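Local coordinates for putative aspartate aminotransferase (Thermus thermophilus, PDB 1IUG), which probably transfers amino groups between amino acids such as aspartate and 2-oxo acids, with pyridoxal 5'-phosphate as cofactor, at residues Pro14-Ala19 with Val236-Ala241; Ala46-Gly51 with Val166-Leu171; Glu76-Pro81 with Ala97-Glu102; Lys299-Gln304 with Arg342-Glu347. One frame throughout, in Å; residues are numbered along the deposited sequence.

Contact 1 of 4, residues Pro14-Ala19 with Val236-Ala241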
loop_
_atom_site.group_PDB
_atom_site.type_symbol
_atom_site.label_atom_id
_atom_site.label_comp_id
_atom_site.label_asym_id
_atom_site.label_seq_id
_atom_site.Cartn_x
_atom_site.Cartn_y
_atom_site.Cartn_z
ATOM N N PRO A 14 -6.757 9.791 18.537
ATOM C CA PRO A 14 -6.105 11.104 18.609
ATOM C C PRO A 14 -4.588 11.073 18.357
ATOM O O PRO A 14 -4.048 11.968 17.704
ATOM C CB PRO A 14 -6.444 11.565 20.024
ATOM C CG PRO A 14 -7.825 11.016 20.203
ATOM C CD PRO A 14 -7.678 9.606 19.674
ATOM N N LYS A 15 -3.915 10.036 18.851
ATOM C CA LYS A 15 -2.470 9.887 18.659
ATOM C C LYS A 15 -2.105 9.695 17.181
ATOM O O LYS A 15 -1.008 10.056 16.753
ATOM C CB LYS A 15 -1.933 8.706 19.475
ATOM C CG LYS A 15 -1.635 9.003 20.946
ATOM C CD LYS A 15 -0.581 10.095 21.085
ATOM C CE LYS A 15 -0.239 10.421 22.540
ATOM N NZ LYS A 15 -0.989 9.615 23.546
ATOM N N ALA A 16 -3.028 9.123 16.412
ATOM C CA ALA A 16 -2.806 8.881 14.987
ATOM C C ALA A 16 -2.781 10.192 14.201
ATOM O O ALA A 16 -1.934 10.382 13.327
ATOM C CB ALA A 16 -3.882 7.931 14.429
ATOM N N LEU A 17 -3.701 11.098 14.530
ATOM C CA LEU A 17 -3.782 12.398 13.867
ATOM C C LEU A 17 -2.548 13.250 14.161
ATOM O O LEU A 17 -2.106 14.020 13.312
ATOM C CB LEU A 17 -5.059 13.136 14.278
ATOM C CG LEU A 17 -6.365 12.541 13.739
ATOM C CD1 LEU A 17 -7.560 13.186 14.420
ATOM C CD2 LEU A 17 -6.435 12.730 12.228
ATOM N N GLU A 18 -1.991 13.103 15.362
ATOM C CA GLU A 18 -0.787 13.844 15.737
ATOM C C GLU A 18 0.383 13.364 14.888
ATOM O O GLU A 18 1.155 14.167 14.358
ATOM C CB GLU A 18 -0.439 13.614 17.207
ATOM C CG GLU A 18 -1.438 14.164 18.201
ATOM C CD GLU A 18 -0.968 13.993 19.630
ATOM O OE1 GLU A 18 0.178 14.401 19.931
ATOM O OE2 GLU A 18 -1.737 13.446 20.450
ATOM N N ALA A 19 0.502 12.044 14.777
ATOM C CA ALA A 19 1.568 11.411 14.012
ATOM C C ALA A 19 1.544 11.820 12.543
ATOM O O ALA A 19 2.589 12.065 11.949
ATOM C CB ALA A 19 1.474 9.891 14.143
ATOM N N VAL A 236 3.227 4.074 9.741
ATOM C CA VAL A 236 3.968 3.250 10.689
ATOM C C VAL A 236 4.101 4.009 12.010
ATOM O O VAL A 236 3.963 3.419 13.085
ATOM C CB VAL A 236 5.368 2.860 10.134
ATOM C CG1 VAL A 236 6.184 2.132 11.194
ATOM C CG2 VAL A 236 5.212 1.966 8.914
ATOM N N LEU A 237 4.327 5.320 11.918
ATOM C CA LEU A 237 4.443 6.182 13.097
ATOM C C LEU A 237 3.141 6.150 13.885
ATOM O O LEU A 237 3.151 6.056 15.116
ATOM C CB LEU A 237 4.739 7.626 12.688
ATOM C CG LEU A 237 6.204 8.046 12.618
ATOM C CD1 LEU A 237 6.328 9.377 11.881
ATOM C CD2 LEU A 237 6.770 8.144 14.032
ATOM N N ALA A 238 2.028 6.247 13.157
ATOM C CA ALA A 238 0.694 6.218 13.751
ATOM C C ALA A 238 0.434 4.880 14.459
ATOM O O ALA A 238 -0.125 4.847 15.555
ATOM C CB ALA A 238 -0.365 6.474 12.675
ATOM N N VAL A 239 0.848 3.785 13.827
ATOM C CA VAL A 239 0.679 2.452 14.402
ATOM C C VAL A 239 1.478 2.329 15.704
ATOM O O VAL A 239 0.963 1.838 16.709
ATOM C CB VAL A 239 1.127 1.344 13.404
ATOM C CG1 VAL A 239 1.213 -0.013 14.106
ATOM C CG2 VAL A 239 0.144 1.266 12.235
ATOM N N ALA A 240 2.724 2.798 15.680
ATOM C CA ALA A 240 3.596 2.747 16.852
ATOM C C ALA A 240 3.018 3.557 18.022
ATOM O O ALA A 240 2.954 3.067 19.151
ATOM C CB ALA A 240 4.985 3.253 16.489
ATOM N N ALA A 241 2.574 4.779 17.731
ATOM C CA ALA A 241 1.985 5.668 18.735
ATOM C C ALA A 241 0.755 5.067 19.423
ATOM O O ALA A 241 0.608 5.172 20.640
ATOM C CB ALA A 241 1.623 7.008 18.099
#
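NZ of Lys15 is the best-held polar side-chain atom here, gripped by one carboxylate oxygen, OE2 of Glu245, in a salt bridge. Glu245 stands one turn beyond Ala241 on helix 233-246, so the charged pair reinforces the same helix-helix union that the apolar surfaces make. The root of the lysine joins in: its CB faces the CB of Ala241 at 4.2 Å. From there CG runs anti to the carbonyl carbon (chi1 -83°), and bends at chi2 and chi4 take the chain away from residues 236-241, toward Glu245.

The rest of the interface is built from methyl groups. Ala19 CB rests on the backbone of the other helix, 3.8 Å from Ala238 CA, with the CB of Leu237 beside it. In return, Ala238 CB settles between Ala16 and Ala19, 4.1 Å from the CA of Ala16. No hydrogen bond crosses. Such small side chains let the axes of 14-19 and 236-241 come within 8.3 Å, running roughly antiparallel at 146°.

Helix 233-246 is backed by helix 30-47, where Leu237 meets Val35, and by strand 193-198, while Leu17 on the first helix touches Leu20 of the second subunit. This is a close-packed, alanine-lined helix pair, joining the N-terminal helix to the body of a dimeric class-V aminotransferase of the PLP-dependent superfamily.

Contact 2 of 4, residues Ala46-Gly51 with Val166-Leu171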
loop_
_atom_site.group_PDB
_atom_site.type_symbol
_atom_site.label_atom_id
_atom_site.label_comp_id
_atom_site.label_asym_id
_atom_site.label_seq_id
_atom_site.Cartn_x
_atom_site.Cartn_y
_atom_site.Cartn_z
ATOM N N ALA A 46 1.596 -7.482 20.389
ATOM C CA ALA A 46 0.174 -7.471 20.064
ATOM C C ALA A 46 -0.301 -8.820 19.532
ATOM O O ALA A 46 -1.390 -9.273 19.879
ATOM C CB ALA A 46 -0.130 -6.363 19.057
ATOM N N PHE A 47 0.522 -9.462 18.706
ATOM C CA PHE A 47 0.182 -10.761 18.129
ATOM C C PHE A 47 0.451 -11.946 19.061
ATOM O O PHE A 47 -0.021 -13.057 18.801
ATOM C CB PHE A 47 0.933 -10.981 16.813
ATOM C CG PHE A 47 0.212 -10.461 15.602
ATOM C CD1 PHE A 47 0.679 -9.335 14.926
ATOM C CD2 PHE A 47 -0.915 -11.120 15.112
ATOM C CE1 PHE A 47 0.037 -8.880 13.780
ATOM C CE2 PHE A 47 -1.562 -10.670 13.966
ATOM C CZ PHE A 47 -1.087 -9.551 13.299
ATOM N N ARG A 48 1.223 -11.716 20.125
ATOM C CA ARG A 48 1.552 -12.768 21.089
ATOM C C ARG A 48 2.329 -13.865 20.371
ATOM O O ARG A 48 1.852 -14.992 20.241
ATOM C CB ARG A 48 0.279 -13.386 21.682
ATOM C CG ARG A 48 -0.618 -12.471 22.487
ATOM C CD ARG A 48 0.062 -11.888 23.701
ATOM N NE ARG A 48 -0.905 -11.232 24.585
ATOM C CZ ARG A 48 -1.889 -11.860 25.231
ATOM N NH1 ARG A 48 -2.053 -13.175 25.106
ATOM N NH2 ARG A 48 -2.717 -11.167 26.006
ATOM N N THR A 49 3.501 -13.518 19.858
ATOM C CA THR A 49 4.323 -14.488 19.153
ATOM C C THR A 49 5.799 -14.291 19.448
ATOM O O THR A 49 6.229 -13.213 19.841
ATOM C CB THR A 49 4.092 -14.443 17.611
ATOM O OG1 THR A 49 4.906 -15.441 16.975
ATOM C CG2 THR A 49 4.456 -13.083 17.039
ATOM N N GLU A 50 6.559 -15.367 19.302
ATOM C CA GLU A 50 7.996 -15.325 19.511
ATOM C C GLU A 50 8.619 -15.147 18.128
ATOM O O GLU A 50 9.834 -15.021 17.991
ATOM C CB GLU A 50 8.472 -16.638 20.138
ATOM C CG GLU A 50 9.741 -16.511 20.972
ATOM C CD GLU A 50 9.536 -15.668 22.220
ATOM O OE1 GLU A 50 8.631 -15.998 23.021
ATOM O OE2 GLU A 50 10.279 -14.676 22.398
ATOM N N GLY A 51 7.759 -15.126 17.108
ATOM C CA GLY A 51 8.201 -14.973 15.733
ATOM C C GLY A 51 8.416 -13.544 15.277
ATOM O O GLY A 51 8.803 -12.682 16.062
ATOM N N VAL A 166 -8.991 -6.144 19.242
ATOM C CA VAL A 166 -10.437 -6.089 19.402
ATOM C C VAL A 166 -10.812 -7.196 20.384
ATOM O O VAL A 166 -11.601 -6.987 21.297
ATOM C CB VAL A 166 -11.150 -6.303 18.046
ATOM C CG1 VAL A 166 -12.649 -6.304 18.229
ATOM C CG2 VAL A 166 -10.750 -5.209 17.077
ATOM N N GLY A 167 -10.191 -8.356 20.197
ATOM C CA GLY A 167 -10.414 -9.503 21.054
ATOM C C GLY A 167 -9.081 -10.173 21.340
ATOM O O GLY A 167 -8.035 -9.718 20.867
ATOM N N GLU A 168 -9.109 -11.242 22.130
ATOM C CA GLU A 168 -7.899 -11.981 22.476
ATOM C C GLU A 168 -7.344 -12.719 21.269
ATOM O O GLU A 168 -8.086 -13.388 20.544
ATOM C CB GLU A 168 -8.186 -12.992 23.588
ATOM C CG GLU A 168 -8.370 -12.381 24.973
ATOM C CD GLU A 168 -7.073 -11.850 25.571
ATOM O OE1 GLU A 168 -7.151 -11.035 26.517
ATOM O OE2 GLU A 168 -5.977 -12.252 25.114
ATOM N N VAL A 169 -6.038 -12.585 21.056
ATOM C CA VAL A 169 -5.360 -13.249 19.948
ATOM C C VAL A 169 -3.968 -13.728 20.364
ATOM O O VAL A 169 -3.377 -13.222 21.321
ATOM C CB VAL A 169 -5.200 -12.315 18.702
ATOM C CG1 VAL A 169 -6.557 -11.915 18.139
ATOM C CG2 VAL A 169 -4.374 -11.080 19.054
ATOM N N ALA A 170 -3.465 -14.717 19.638
ATOM C CA ALA A 170 -2.137 -15.280 19.860
ATOM C C ALA A 170 -1.825 -16.143 18.653
ATOM O O ALA A 170 -2.730 -16.535 17.917
ATOM C CB ALA A 170 -2.106 -16.120 21.128
ATOM N N LEU A 171 -0.546 -16.392 18.409
ATOM C CA LEU A 171 -0.166 -17.237 17.288
ATOM C C LEU A 171 0.039 -18.679 17.744
ATOM O O LEU A 171 -0.928 -19.437 17.845
ATOM C CB LEU A 171 1.077 -16.695 16.587
ATOM C CG LEU A 171 0.830 -16.196 15.159
ATOM C CD1 LEU A 171 -0.274 -15.158 15.158
ATOM C CD2 LEU A 171 2.105 -15.610 14.590
#
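The C-terminal end of helix 30-47 meets the loop that leads from strand 155-159 to strand 178-182. Arg48 is the residue at which the chain leaves helical geometry, and its positive phi (62°) turns the backbone to run alongside residues 168-171. Leu171 N donates to Arg48 O at 3.3 Å, a weak bond by length although the N-H points almost straight at the oxygen (176°). One residue back, Phe47 O receives a CA-H...O contact from Ala170 CA at 3.2 Å.

The side chain of Arg48 then folds along the loop. Its CB meets the Ala170 CB at 3.7 Å, CG passes over Val169 O, and that same carbonyl oxygen lies over one face of the guanidinium. At the tip, NH2 forms a salt bridge of 3.5 Å with Glu168 OE2, the two planes being turned 51° apart. Glu251 OE2 lies near Glu168 OE1, so the arginine charge probably offsets some of the repulsion.

Beneath these polar groups the contact enters the large seven-stranded sheet domain of the fold: Phe47 packs on Ala179 and Ser181 of strand 178-182 and on Ala197 of strand 193-198. Leu171 divides its two methyls, CD1 coming obliquely to Phe47 CD2 at 4.1 Å and CD2 lying 3.7 Å from Thr49 OG1. That hydroxyl oxygen accepts from Gly51 N at 2.9 Å, an ST turn, and is also hydrogen-bonded to OE2 of Glu172, whose OE1 takes the N-H of Glu50.

Contact 3 of 4, residues Glu76-Pro81 with Ala97-Glu102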
loop_
_atom_site.group_PDB
_atom_site.type_symbol
_atom_site.label_atom_id
_atom_site.label_comp_id
_atom_site.label_asym_id
_atom_site.label_seq_id
_atom_site.Cartn_x
_atom_site.Cartn_y
_atom_site.Cartn_z
ATOM N N GLU A 76 -0.223 -27.691 -3.741
ATOM C CA GLU A 76 -0.498 -28.155 -2.380
ATOM C C GLU A 76 -1.978 -28.140 -1.995
ATOM O O GLU A 76 -2.748 -27.288 -2.440
ATOM C CB GLU A 76 0.328 -27.376 -1.355
ATOM C CG GLU A 76 1.829 -27.582 -1.480
ATOM C CD GLU A 76 2.577 -27.197 -0.216
ATOM O OE1 GLU A 76 3.488 -26.344 -0.280
ATOM O OE2 GLU A 76 2.260 -27.762 0.849
ATOM N N ARG A 77 -2.346 -29.111 -1.163
ATOM C CA ARG A 77 -3.706 -29.322 -0.658
ATOM C C ARG A 77 -4.042 -28.411 0.531
ATOM O O ARG A 77 -3.381 -28.475 1.571
ATOM C CB ARG A 77 -3.818 -30.780 -0.190
ATOM C CG ARG A 77 -4.539 -31.769 -1.098
ATOM C CD ARG A 77 -5.998 -31.426 -1.347
ATOM N NE ARG A 77 -6.754 -32.649 -1.628
ATOM C CZ ARG A 77 -8.050 -32.819 -1.375
ATOM N NH1 ARG A 77 -8.764 -31.843 -0.833
ATOM N NH2 ARG A 77 -8.632 -33.980 -1.647
ATOM N N VAL A 78 -5.071 -27.582 0.392
ATOM C CA VAL A 78 -5.477 -26.706 1.491
ATOM C C VAL A 78 -6.982 -26.732 1.717
ATOM O O VAL A 78 -7.774 -26.800 0.776
ATOM C CB VAL A 78 -5.017 -25.231 1.313
ATOM C CG1 VAL A 78 -3.496 -25.144 1.299
ATOM C CG2 VAL A 78 -5.624 -24.622 0.058
ATOM N N LEU A 79 -7.362 -26.687 2.986
ATOM C CA LEU A 79 -8.759 -26.703 3.376
ATOM C C LEU A 79 -9.185 -25.279 3.740
ATOM O O LEU A 79 -8.568 -24.637 4.591
ATOM C CB LEU A 79 -8.936 -27.660 4.557
ATOM C CG LEU A 79 -10.308 -27.859 5.191
ATOM C CD1 LEU A 79 -11.334 -28.196 4.129
ATOM C CD2 LEU A 79 -10.209 -28.972 6.222
ATOM N N VAL A 80 -10.223 -24.784 3.068
ATOM C CA VAL A 80 -10.725 -23.434 3.304
ATOM C C VAL A 80 -12.229 -23.384 3.564
ATOM O O VAL A 80 -13.035 -23.530 2.639
ATOM C CB VAL A 80 -10.417 -22.497 2.099
ATOM C CG1 VAL A 80 -10.925 -21.089 2.377
ATOM C CG2 VAL A 80 -8.922 -22.482 1.800
ATOM N N PRO A 81 -12.628 -23.221 4.837
ATOM C CA PRO A 81 -14.045 -23.144 5.196
ATOM C C PRO A 81 -14.562 -21.771 4.777
ATOM O O PRO A 81 -13.864 -20.766 4.936
ATOM C CB PRO A 81 -14.020 -23.259 6.722
ATOM C CG PRO A 81 -12.747 -23.981 7.005
ATOM C CD PRO A 81 -11.797 -23.335 6.044
ATOM N N ALA A 97 -3.490 -18.540 -6.213
ATOM C CA ALA A 97 -2.139 -18.928 -5.814
ATOM C C ALA A 97 -1.764 -20.319 -6.351
ATOM O O ALA A 97 -0.680 -20.836 -6.070
ATOM C CB ALA A 97 -2.014 -18.888 -4.301
ATOM N N GLY A 98 -2.678 -20.925 -7.108
ATOM C CA GLY A 98 -2.434 -22.235 -7.690
ATOM C C GLY A 98 -2.472 -23.404 -6.720
ATOM O O GLY A 98 -1.660 -24.328 -6.823
ATOM N N LEU A 99 -3.426 -23.378 -5.793
ATOM C CA LEU A 99 -3.562 -24.444 -4.803
ATOM C C LEU A 99 -4.821 -25.272 -5.041
ATOM O O LEU A 99 -5.793 -24.787 -5.632
ATOM C CB LEU A 99 -3.626 -23.850 -3.389
ATOM C CG LEU A 99 -2.495 -22.934 -2.916
ATOM C CD1 LEU A 99 -2.797 -22.448 -1.507
ATOM C CD2 LEU A 99 -1.169 -23.667 -2.953
ATOM N N VAL A 100 -4.796 -26.524 -4.585
ATOM C CA VAL A 100 -5.953 -27.406 -4.701
ATOM C C VAL A 100 -6.776 -27.102 -3.451
ATOM O O VAL A 100 -6.366 -27.413 -2.329
ATOM C CB VAL A 100 -5.545 -28.894 -4.737
ATOM C CG1 VAL A 100 -6.760 -29.754 -5.048
ATOM C CG2 VAL A 100 -4.458 -29.117 -5.780
ATOM N N VAL A 101 -7.949 -26.509 -3.655
ATOM C CA VAL A 101 -8.781 -26.088 -2.543
ATOM C C VAL A 101 -10.101 -26.804 -2.261
ATOM O O VAL A 101 -10.986 -26.875 -3.125
ATOM C CB VAL A 101 -9.081 -24.567 -2.669
ATOM C CG1 VAL A 101 -9.742 -24.043 -1.404
ATOM C CG2 VAL A 101 -7.799 -23.796 -2.966
ATOM N N GLU A 102 -10.227 -27.316 -1.034
ATOM C CA GLU A 102 -11.465 -27.948 -0.593
ATOM C C GLU A 102 -12.238 -26.824 0.078
ATOM O O GLU A 102 -11.798 -26.254 1.072
ATOM C CB GLU A 102 -11.238 -29.088 0.405
ATOM C CG GLU A 102 -12.559 -29.626 0.975
ATOM C CD GLU A 102 -12.419 -30.969 1.669
ATOM O OE1 GLU A 102 -12.774 -31.064 2.864
ATOM O OE2 GLU A 102 -11.977 -31.937 1.014
#
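The Arg77 guanidinium meets Glu102 at its edge: the CB of Glu102 lies in its plane, and NH1 makes a long salt bridge of 3.7 Å to Glu102 OE2. The carboxylate plane is turned 67° from it, so the two groups do not pair flat, while Val100 CG1 approaches the guanidinium obliquely. OE2 has a stronger partner in Tyr122 OH, a hydrogen bond from outside the two strands. Extended beyond CG, the glutamate runs side by side with Leu79, whose CD1 comes 3.4 Å from OE1. An alanine in place of Glu102 would remove the carboxylate that bonds Tyr122 and pairs with Arg77, and is likely to leave the flank of Leu79 less covered.

Arg77, Leu79, Val100 and Glu102 share one face of the sheet. On the other, Val78 CG2 meets Val101 CG2 at 3.8 Å, and Val80 CG2 touches Val101 CG1 at 3.7 Å. Tyr91 of helix 85-96 packs on Val80 and Val101, Ala94 on Val101, and Phe72 on Val78.

Four backbone bonds join the strands in alternation. Val78 N reaches Val100 O at 3.0 Å, Glu102 N reaches Val78 O at 3.1 Å and Val80 N reaches Glu102 O at 2.9 Å, all nearly along the C=O axes. The first rung, Val100 N to Glu76 O, is more bent (152°), its donor standing above the carbonyl plane. Gly98, with positive phi, closes the intervening helix in a Schellman motif. Strand 77-82, helix 85-96 and the outer strand 100-105 thus form a parallel beta-alpha-beta crossover at one margin of the seven-stranded sheet.

Contact 4 of 4, residues Lys299-Gln304 with Arg342-Glu347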
loop_
_atom_site.group_PDB
_atom_site.type_symbol
_atom_site.label_atom_id
_atom_site.label_comp_id
_atom_site.label_asym_id
_atom_site.label_seq_id
_atom_site.Cartn_x
_atom_site.Cartn_y
_atom_site.Cartn_z
ATOM N N LYS A 299 -30.479 3.009 6.621
ATOM C CA LYS A 299 -29.295 3.717 6.145
ATOM C C LYS A 299 -29.546 5.227 6.246
ATOM O O LYS A 299 -28.714 5.968 6.776
ATOM C CB LYS A 299 -29.035 3.277 4.694
ATOM C CG LYS A 299 -27.680 3.599 4.047
ATOM C CD LYS A 299 -27.365 5.082 3.952
ATOM C CE LYS A 299 -26.011 5.329 3.283
ATOM N NZ LYS A 299 -25.300 4.074 2.870
ATOM N N GLU A 300 -30.713 5.669 5.783
ATOM C CA GLU A 300 -31.067 7.087 5.820
ATOM C C GLU A 300 -31.423 7.593 7.212
ATOM O O GLU A 300 -31.186 8.760 7.528
ATOM C CB GLU A 300 -32.198 7.391 4.833
ATOM C CG GLU A 300 -31.779 7.274 3.372
ATOM C CD GLU A 300 -32.939 7.472 2.406
ATOM O OE1 GLU A 300 -33.405 6.468 1.818
ATOM O OE2 GLU A 300 -33.381 8.630 2.231
ATOM N N ALA A 301 -31.982 6.719 8.047
ATOM C CA ALA A 301 -32.347 7.095 9.410
ATOM C C ALA A 301 -31.087 7.441 10.204
ATOM O O ALA A 301 -31.073 8.401 10.975
ATOM C CB ALA A 301 -33.111 5.970 10.086
ATOM N N PHE A 302 -30.033 6.653 10.021
ATOM C CA PHE A 302 -28.771 6.909 10.704
ATOM C C PHE A 302 -28.076 8.125 10.088
ATOM O O PHE A 302 -27.531 8.966 10.804
ATOM C CB PHE A 302 -27.857 5.678 10.640
ATOM C CG PHE A 302 -28.101 4.684 11.740
ATOM C CD1 PHE A 302 -28.766 3.490 11.486
ATOM C CD2 PHE A 302 -27.673 4.949 13.039
ATOM C CE1 PHE A 302 -29.006 2.572 12.510
ATOM C CE2 PHE A 302 -27.907 4.037 14.071
ATOM C CZ PHE A 302 -28.576 2.846 13.805
ATOM N N ALA A 303 -28.137 8.230 8.760
ATOM C CA ALA A 303 -27.517 9.340 8.036
ATOM C C ALA A 303 -28.020 10.707 8.492
ATOM O O ALA A 303 -27.220 11.626 8.683
ATOM C CB ALA A 303 -27.715 9.178 6.530
ATOM N N GLN A 304 -29.334 10.843 8.680
ATOM C CA GLN A 304 -29.893 12.119 9.122
ATOM C C GLN A 304 -29.470 12.464 10.555
ATOM O O GLN A 304 -29.622 13.602 10.997
ATOM C CB GLN A 304 -31.424 12.161 8.948
ATOM C CG GLN A 304 -32.215 11.111 9.717
ATOM C CD GLN A 304 -33.717 11.158 9.421
ATOM O OE1 GLN A 304 -34.176 10.674 8.380
ATOM N NE2 GLN A 304 -34.487 11.729 10.346
ATOM N N ARG A 342 -31.508 3.786 19.598
ATOM C CA ARG A 342 -32.859 3.752 20.162
ATOM C C ARG A 342 -33.783 4.575 19.270
ATOM O O ARG A 342 -34.830 4.100 18.845
ATOM C CB ARG A 342 -32.902 4.384 21.559
ATOM C CG ARG A 342 -32.182 3.655 22.675
ATOM C CD ARG A 342 -32.727 2.259 22.902
ATOM N NE ARG A 342 -32.667 1.827 24.303
ATOM C CZ ARG A 342 -31.612 1.942 25.111
ATOM N NH1 ARG A 342 -30.477 2.488 24.692
ATOM N NH2 ARG A 342 -31.693 1.486 26.353
ATOM N N GLU A 343 -33.374 5.811 18.987
ATOM C CA GLU A 343 -34.156 6.726 18.158
ATOM C C GLU A 343 -34.468 6.191 16.765
ATOM O O GLU A 343 -35.583 6.356 16.274
ATOM C CB GLU A 343 -33.457 8.085 18.053
ATOM C CG GLU A 343 -33.304 8.796 19.392
ATOM C CD GLU A 343 -32.803 10.228 19.266
ATOM O OE1 GLU A 343 -32.511 10.673 18.135
ATOM O OE2 GLU A 343 -32.706 10.910 20.311
ATOM N N VAL A 344 -33.480 5.564 16.129
ATOM C CA VAL A 344 -33.664 4.998 14.793
ATOM C C VAL A 344 -34.685 3.861 14.841
ATOM O O VAL A 344 -35.475 3.686 13.912
ATOM C CB VAL A 344 -32.325 4.478 14.212
ATOM C CG1 VAL A 344 -32.557 3.725 12.912
ATOM C CG2 VAL A 344 -31.382 5.643 13.970
ATOM N N LEU A 345 -34.669 3.109 15.938
ATOM C CA LEU A 345 -35.586 1.995 16.138
ATOM C C LEU A 345 -37.030 2.484 16.306
ATOM O O LEU A 345 -37.952 1.924 15.712
ATOM C CB LEU A 345 -35.142 1.168 17.350
ATOM C CG LEU A 345 -34.483 -0.192 17.088
ATOM C CD1 LEU A 345 -33.618 -0.159 15.845
ATOM C CD2 LEU A 345 -33.678 -0.616 18.301
ATOM N N GLU A 346 -37.208 3.553 17.079
ATOM C CA GLU A 346 -38.528 4.133 17.321
ATOM C C GLU A 346 -39.134 4.737 16.057
ATOM O O GLU A 346 -40.352 4.883 15.959
ATOM C CB GLU A 346 -38.451 5.215 18.401
ATOM C CG GLU A 346 -37.996 4.717 19.767
ATOM C CD GLU A 346 -37.859 5.832 20.798
ATOM O OE1 GLU A 346 -37.778 7.019 20.407
ATOM O OE2 GLU A 346 -37.826 5.514 22.007
ATOM N N GLU A 347 -38.279 5.102 15.105
ATOM C CA GLU A 347 -38.725 5.702 13.851
ATOM C C GLU A 347 -39.097 4.671 12.786
ATOM O O GLU A 347 -40.143 4.789 12.146
ATOM C CB GLU A 347 -37.649 6.646 13.293
ATOM C CG GLU A 347 -38.065 7.373 12.013
ATOM C CD GLU A 347 -36.949 8.209 11.401
ATOM O OE1 GLU A 347 -36.590 7.949 10.233
ATOM O OE2 GLU A 347 -36.442 9.130 12.075
#
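Phe302 and Val344 cross at about a right angle, and the valine presents a methyl squarely to the ring. Val344 CG2 stands 3.8 Å from the centroid of the Phe302 ring and 8° off its normal, a CH-pi contact over the centre of one face. The other branch, CG1, is wedged between the helices: it lies 3.7 Å from Ala301 CB and 3.8 Å from CE1 of Phe302. A single valine therefore meets both residues. A serine in place of Phe302 would remove the ring and its CH-pi contact, and would probably leave Val344 less well packed.

Beside this, Gln304 and Glu347 reach toward each other tip to tip, NE2 to OE2 at 3.7 Å, with amide and carboxylate planes 49° apart. The firmer partner of Glu347 OE2 is Arg305 NH2, in a salt bridge.

The axes of 299-303 and 342-347 cross at 134°, 9.8 Å apart. Helix 331-348 lies between two others: Val344 faces helix 295-303, while Leu345 and Arg342 pack on Val267 of helix 250-270, where Arg342 also pairs with Glu270. The Phe302 side chain is about 9 Å from that of Arg322, a predicted substrate-binding residue on strand 320-323 of the five-stranded sheet.

The centre of contact 2 lies about 12 Å from the centre of the chain, whereas that of contact 4, with buried central residues, is the most peripheral at about 28 Å. Contacts 2 and 3 serve the seven-stranded sheet: one covers strands 178-182 and 193-198, the other builds its margin through backbone bonding. Helix 30-47 links contacts 1 and 2, packing behind the helix of 236-241 and leading into residues 46-51. Contacts 1 and 4 join helices without a hydrogen bond across, one through alanines, the other through a valine on an aromatic ring. Salt bridges cross contacts 2 and 3 alone, on exposed or partly exposed side chains; contact 2 adds a weak backbone bond and apolar packing.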